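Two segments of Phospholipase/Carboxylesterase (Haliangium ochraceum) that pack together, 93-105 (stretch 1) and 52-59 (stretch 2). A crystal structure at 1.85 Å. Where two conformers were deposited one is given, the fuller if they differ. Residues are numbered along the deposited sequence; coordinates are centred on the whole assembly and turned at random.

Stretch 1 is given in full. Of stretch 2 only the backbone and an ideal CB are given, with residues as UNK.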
ATOM      1  N   GLY A  93     -13.739  -9.645   1.820  1.00 22.01           N
ATOM      2  CA  GLY A  93     -14.628 -10.222   2.835  1.00 24.10           C
ATOM      3  C   GLY A  93     -15.424  -9.129   3.511  1.00 24.61           C
ATOM      4  O   GLY A  93     -15.247  -7.955   3.167  1.00 23.23           O
ATOM      5  N   ASP A  94     -16.270  -9.480   4.485  1.00 26.02           N
ATOM      6  CA  ASP A  94     -17.248  -8.503   4.952  1.00 27.54           C
ATOM      7  C   ASP A  94     -16.756  -7.599   6.076  1.00 27.88           C
ATOM      8  O   ASP A  94     -17.541  -6.838   6.646  1.00 29.57           O
ATOM      9  CB  ASP A  94     -18.553  -9.207   5.376  1.00 30.07           C
ATOM     10  CG  ASP A  94     -18.374 -10.149   6.563  1.00 32.55           C
ATOM     11  OD1 ASP A  94     -17.347 -10.080   7.274  1.00 32.04           O
ATOM     12  OD2 ASP A  94     -19.288 -10.973   6.790  1.00 34.27           O
ATOM     13  N   GLY A  95     -15.467  -7.678   6.408  1.00 27.05           N
ATOM     14  CA  GLY A  95     -14.898  -6.797   7.421  1.00 27.04           C
ATOM     15  C   GLY A  95     -15.143  -7.208   8.865  1.00 29.19           C
ATOM     16  O   GLY A  95     -14.722  -6.507   9.796  1.00 29.90           O
ATOM     17  N   SER A  96     -15.836  -8.329   9.069  1.00 30.73           N
ATOM     18  CA  SER A  96     -16.020  -8.882  10.412  1.00 32.13           C
ATOM     19  C   SER A  96     -14.709  -9.467  10.935  1.00 31.37           C
ATOM     20  O   SER A  96     -13.762  -9.646  10.167  1.00 29.14           O
ATOM     21  CB  SER A  96     -17.102  -9.963  10.405  1.00 33.17           C
ATOM     22  OG  SER A  96     -16.648 -11.098   9.684  1.00 32.62           O
ATOM     23  N   GLU A  97     -14.642  -9.787  12.226  1.00 32.98           N
ATOM     24  CA  GLU A  97     -13.398 -10.378  12.760  1.00 33.94           C
ATOM     25  C   GLU A  97     -13.025 -11.669  12.044  1.00 32.35           C
ATOM     26  O   GLU A  97     -11.855 -11.900  11.723  1.00 30.55           O
ATOM     27  CB  GLU A  97     -13.523 -10.662  14.250  1.00 38.58           C
ATOM     28  CG  GLU A  97     -13.226  -9.471  15.106  1.00 41.22           C
ATOM     29  CD  GLU A  97     -13.103  -9.833  16.571  1.00 45.30           C
ATOM     30  OE1 GLU A  97     -12.660 -10.964  16.873  1.00 46.55           O
ATOM     31  OE2 GLU A  97     -13.447  -8.977  17.413  1.00 47.26           O
ATOM     32  N   ALA A  98     -14.028 -12.516  11.812  1.00 32.83           N
ATOM     33  CA  ALA A  98     -13.809 -13.785  11.144  1.00 32.72           C
ATOM     34  C   ALA A  98     -13.295 -13.546   9.726  1.00 30.24           C
ATOM     35  O   ALA A  98     -12.319 -14.142   9.313  1.00 29.55           O
ATOM     36  CB  ALA A  98     -15.093 -14.604  11.119  1.00 34.44           C
ATOM     37  N   ALA A  99     -13.951 -12.649   8.999  1.00 28.11           N
ATOM     38  CA  ALA A  99     -13.591 -12.392   7.614  1.00 26.32           C
ATOM     39  C   ALA A  99     -12.189 -11.791   7.502  1.00 25.62           C
ATOM     40  O   ALA A  99     -11.461 -12.045   6.525  1.00 23.50           O
ATOM     41  CB  ALA A  99     -14.620 -11.463   6.974  1.00 26.02           C
ATOM     42  N   LEU A 100     -11.813 -10.987   8.496  1.00 25.70           N
ATOM     43  CA  LEU A 100     -10.536 -10.261   8.441  1.00 24.32           C
ATOM     44  C   LEU A 100      -9.345 -11.193   8.447  1.00 24.13           C
ATOM     45  O   LEU A 100      -8.257 -10.814   7.989  1.00 22.65           O
ATOM     46  CB  LEU A 100     -10.425  -9.267   9.602  1.00 24.58           C
ATOM     47  CG  LEU A 100     -11.048  -7.914   9.231  1.00 25.10           C
ATOM     48  CD1 LEU A 100     -11.444  -7.115  10.484  1.00 26.19           C
ATOM     49  CD2 LEU A 100     -10.085  -7.119   8.350  1.00 22.44           C
ATOM     50  N   ASP A 101      -9.527 -12.410   8.958  0.53 25.36           N
ATOM     51  CA  ASP A 101      -8.424 -13.361   8.972  0.53 25.61           C
ATOM     52  C   ASP A 101      -7.886 -13.596   7.548  0.53 24.03           C
ATOM     53  O   ASP A 101      -6.695 -13.841   7.370  0.53 22.08           O
ATOM     54  CB  ASP A 101      -8.848 -14.681   9.623  0.53 27.96           C
ATOM     55  CG  ASP A 101      -8.624 -14.693  11.138  0.53 30.34           C
ATOM     56  OD1 ASP A 101      -7.890 -13.817  11.657  0.53 30.04           O
ATOM     57  OD2 ASP A 101      -9.165 -15.597  11.814  0.53 32.88           O
ATOM     58  N   LYS A 102      -8.748 -13.492   6.535  1.00 23.38           N
ATOM     59  CA  LYS A 102      -8.302 -13.664   5.139  1.00 22.89           C
ATOM     60  C   LYS A 102      -7.201 -12.682   4.755  1.00 21.74           C
ATOM     61  O   LYS A 102      -6.308 -13.021   3.978  1.00 20.41           O
ATOM     62  CB  LYS A 102      -9.464 -13.484   4.151  1.00 23.77           C
ATOM     63  CG  LYS A 102     -10.489 -14.604   4.157  1.00 27.31           C
ATOM     64  CD  LYS A 102     -11.560 -14.295   3.116  1.00 29.00           C
ATOM     65  CE  LYS A 102     -12.843 -15.100   3.316  1.00 33.47           C
ATOM     66  NZ  LYS A 102     -13.980 -14.458   2.559  1.00 35.18           N
ATOM     67  N   VAL A 103      -7.287 -11.463   5.280  1.00 20.93           N
ATOM     68  CA  VAL A 103      -6.369 -10.394   4.892  1.00 18.86           C
ATOM     69  C   VAL A 103      -4.945 -10.702   5.375  1.00 19.33           C
ATOM     70  O   VAL A 103      -3.969 -10.151   4.843  1.00 18.12           O
ATOM     71  CB  VAL A 103      -6.874  -9.003   5.419  1.00 18.33           C
ATOM     72  CG1 VAL A 103      -5.888  -7.880   5.112  1.00 17.73           C
ATOM     73  CG2 VAL A 103      -8.262  -8.661   4.843  1.00 19.04           C
ATOM     74  N   LEU A 104      -4.800 -11.628   6.327  1.00 20.27           N
ATOM     75  CA  LEU A 104      -3.468 -11.993   6.804  1.00 20.22           C
ATOM     76  C   LEU A 104      -2.666 -12.839   5.799  1.00 20.41           C
ATOM     77  O   LEU A 104      -1.494 -13.139   6.041  1.00 19.71           O
ATOM     78  CB  LEU A 104      -3.552 -12.752   8.134  1.00 21.23           C
ATOM     79  CG  LEU A 104      -4.268 -12.040   9.278  1.00 23.02           C
ATOM     80  CD1 LEU A 104      -4.306 -12.970  10.498  1.00 24.69           C
ATOM     81  CD2 LEU A 104      -3.547 -10.720   9.603  1.00 22.39           C
ATOM     82  N   ALA A 105      -3.288 -13.214   4.680  1.00 19.84           N
ATOM     83  CA  ALA A 105      -2.662 -14.132   3.715  1.00 20.00           C
ATOM     84  C   ALA A 105      -1.399 -13.570   3.051  1.00 18.49           C
ATOM     85  O   ALA A 105      -0.419 -14.296   2.833  1.00 18.13           O
ATOM     86  CB  ALA A 105      -3.653 -14.511   2.636  1.00 19.73           C
ATOM     87  N   UNK A  52       1.598  -6.069  18.631  1.00 23.92           N
ATOM     88  CA  UNK A  52       0.939  -4.782  18.413  1.00 23.88           C
ATOM     89  C   UNK A  52      -0.007  -4.824  17.220  1.00 22.91           C
ATOM     90  O   UNK A  52      -0.314  -3.797  16.632  1.00 22.56           O
ATOM     91  CB  UNK A  52       1.983  -3.683  18.207  1.00 23.88           C
ATOM     92  N   UNK A  53      -0.466  -6.019  16.879  1.00 22.53           N
ATOM     93  CA  UNK A  53      -1.438  -6.200  15.792  1.00 21.95           C
ATOM     94  C   UNK A  53      -2.825  -6.404  16.374  1.00 24.29           C
ATOM     95  O   UNK A  53      -3.017  -7.330  17.171  1.00 23.88           O
ATOM     96  CB  UNK A  53      -1.055  -7.385  14.903  1.00 21.95           C
ATOM     97  N   UNK A  54      -3.776  -5.541  16.018  1.00 24.65           N
ATOM     98  CA  UNK A  54      -5.139  -5.618  16.556  1.00 26.83           C
ATOM     99  C   UNK A  54      -6.186  -5.620  15.451  1.00 26.33           C
ATOM    100  O   UNK A  54      -6.080  -4.850  14.493  1.00 25.60           O
ATOM    101  CB  UNK A  54      -5.399  -4.449  17.509  1.00 26.83           C
ATOM    102  N   UNK A  55      -7.202  -6.466  15.598  1.00 26.54           N
ATOM    103  CA  UNK A  55      -8.300  -6.516  14.637  1.00 26.34           C
ATOM    104  C   UNK A  55      -9.286  -5.398  14.953  1.00 28.28           C
ATOM    105  O   UNK A  55      -9.611  -5.135  16.124  1.00 30.64           O
ATOM    106  CB  UNK A  55      -8.995  -7.879  14.664  1.00 26.34           C
ATOM    107  N   UNK A  56      -9.743  -4.709  13.916  1.00 27.21           N
ATOM    108  CA  UNK A  56     -10.693  -3.610  14.087  1.00 29.59           C
ATOM    109  C   UNK A  56     -11.873  -3.843  13.161  1.00 30.14           C
ATOM    110  O   UNK A  56     -11.919  -3.309  12.051  1.00 30.25           O
ATOM    111  CB  UNK A  56     -10.038  -2.256  13.806  1.00 29.59           C
ATOM    112  N   UNK A  57     -12.819  -4.660  13.618  1.00 30.72           N
ATOM    113  CA  UNK A  57     -13.916  -5.113  12.770  1.00 31.08           C
ATOM    114  C   UNK A  57     -14.810  -3.964  12.321  1.00 31.93           C
ATOM    115  O   UNK A  57     -14.916  -2.931  12.991  1.00 33.48           O
ATOM    116  CB  UNK A  57     -14.752  -6.159  13.510  1.00 31.08           C
ATOM    117  N   UNK A  58     -15.434  -4.148  11.165  1.00 31.01           N
ATOM    118  CA  UNK A  58     -16.360  -3.174  10.624  1.00 32.22           C
ATOM    119  C   UNK A  58     -17.429  -2.827  11.658  1.00 35.98           C
ATOM    120  O   UNK A  58     -17.954  -3.717  12.332  1.00 35.39           O
ATOM    121  CB  UNK A  58     -17.003  -3.702   9.340  1.00 32.22           C
ATOM    122  N   UNK A  59     -17.706  -1.530  11.775  1.00 39.26           N
ATOM    123  CA  UNK A  59     -18.698  -0.950  12.698  1.00 44.57           C
ATOM    124  C   UNK A  59     -18.228  -0.900  14.153  1.00 45.24           C
ATOM    125  O   UNK A  59     -19.018  -0.599  15.046  1.00 48.06           O
ATOM    126  CB  UNK A  59     -19.998  -1.753  12.622  1.00 44.57           C
TER

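Position 52 lies beyond the reach of stretch 1: nothing there comes near its CB, so the contact places no demand on it and almost any residue would serve. It is Arg52, whose guanidinium is hydrogen-bonded elsewhere in the structure.

Position 53 lies in the strand, and its CA-to-CB points toward stretch 1, yet no atom lies within 5.5 Å of the ideal CB. The gap has to be spanned, and Leu104, itself pointing toward the strand, offers an apolar surface, its CD2 methyl foremost. A long apolar side chain such as leucine, isoleucine or methionine fits; alanine would stop short. The residue is Leu53, and its CD2 comes to 4.4 Å from Leu104 CD2.

Position 54 follows the strand's alternation and is out of reach, so small, polar or beta-favouring residues are all plausible. It is Ser54.

Position 55 faces back toward the helical segment. Its ideal CB sits 4.5 Å from Glu97 CG and 4.9 Å from Leu100 CD1, between the aliphatic part of one side chain and the methyl of another. That spacing suits a branched, medium-sized apolar residue, and strand angles agree with valine or isoleucine. Val55 is found. Val55 CG1 lies 3.7 Å from Glu97 CG; Val55 CG2 packs 3.5 Å from Leu100 CD1 and is also 4.1 Å from Glu97 CG. It gives up more surface to this contact than any other residue.

Position 56 points away, leaving the side chain free of the contact and open to polar or charged choices. Arg56 occupies it and is hydrogen-bonded elsewhere in the structure.

Position 57 points toward the start of the helical turn at close range: its ideal CB is 3.7 Å from Gly95 O and 3.9 Å from Glu97 N. With backbone this near, a small residue is the easy solution, alanine or perhaps serine. Ala57 fills it, its CB 4.0 Å from Glu97 CG, while its CA makes a CA-H...O contact of 3.4 Å with Gly95 O.

At position 58 the backbone does the work: the backbone N of 58 donates to Gly95 O at 2.8 Å and 173°, a bond open to any residue except proline. The CB points toward stretch 1, where a CB on Gly95 would be tight, 3.1 Å from the CB of 58. An aliphatic side chain can run along the Asp94 backbone; Leu58 does, placing CD2 3.6 Å from Asp94 O.

Position 59 has positive phi, favouring glycine, asparagine or aspartate, and its CB points sideways. The residue is Asp59, which makes no contact with stretch 1.

Stretch 2 (52-59) RLSVRALD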
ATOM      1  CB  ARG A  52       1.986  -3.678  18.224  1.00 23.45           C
ATOM      2  CG  ARG A  52       2.901  -3.473  19.456  1.00 24.91           C
ATOM      3  CD  ARG A  52       4.035  -2.485  19.176  1.00 26.54           C
ATOM      4  NE  ARG A  52       4.884  -2.969  18.087  1.00 24.80           N
ATOM      5  CZ  ARG A  52       5.888  -3.827  18.244  1.00 24.70           C
ATOM      6  NH1 ARG A  52       6.192  -4.296  19.452  1.00 24.27           N
ATOM      7  NH2 ARG A  52       6.570  -4.232  17.192  1.00 23.18           N
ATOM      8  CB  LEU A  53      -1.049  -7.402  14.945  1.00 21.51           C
ATOM      9  CG  LEU A  53      -2.030  -7.784  13.829  1.00 21.84           C
ATOM     10  CD1 LEU A  53      -2.048  -6.664  12.783  1.00 19.73           C
ATOM     11  CD2 LEU A  53      -1.600  -9.113  13.208  1.00 22.10           C
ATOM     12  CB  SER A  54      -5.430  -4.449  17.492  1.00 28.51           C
ATOM     13  OG  SER A  54      -4.474  -4.396  18.533  1.00 29.73           O
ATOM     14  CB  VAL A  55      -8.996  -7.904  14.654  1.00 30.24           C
ATOM     15  CG1 VAL A  55      -9.864  -8.077  15.902  1.00 32.95           C
ATOM     16  CG2 VAL A  55      -9.801  -8.132  13.374  1.00 29.23           C
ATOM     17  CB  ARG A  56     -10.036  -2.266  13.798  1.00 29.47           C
ATOM     18  CG  ARG A  56      -8.822  -1.969  14.669  1.00 30.40           C
ATOM     19  CD  ARG A  56      -9.242  -1.617  16.104  1.00 34.01           C
ATOM     20  NE  ARG A  56      -8.055  -1.333  16.911  1.00 34.85           N
ATOM     21  CZ  ARG A  56      -7.909  -1.665  18.191  1.00 36.89           C
ATOM     22  NH1 ARG A  56      -8.884  -2.285  18.842  1.00 38.97           N
ATOM     23  NH2 ARG A  56      -6.781  -1.365  18.829  1.00 37.15           N
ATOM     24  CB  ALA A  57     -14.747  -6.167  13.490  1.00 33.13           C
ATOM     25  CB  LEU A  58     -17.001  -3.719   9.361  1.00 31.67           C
ATOM     26  CG  LEU A  58     -17.951  -2.783   8.627  1.00 33.62           C
ATOM     27  CD1 LEU A  58     -17.190  -1.541   8.212  1.00 32.49           C
ATOM     28  CD2 LEU A  58     -18.532  -3.492   7.426  1.00 33.66           C
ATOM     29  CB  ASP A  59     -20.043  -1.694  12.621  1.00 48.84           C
ATOM     30  CG  ASP A  59     -20.687  -1.621  11.232  1.00 50.50           C
ATOM     31  OD1 ASP A  59     -20.573  -0.570  10.556  1.00 51.24           O
ATOM     32  OD2 ASP A  59     -21.306  -2.626  10.814  1.00 50.97           O
TER
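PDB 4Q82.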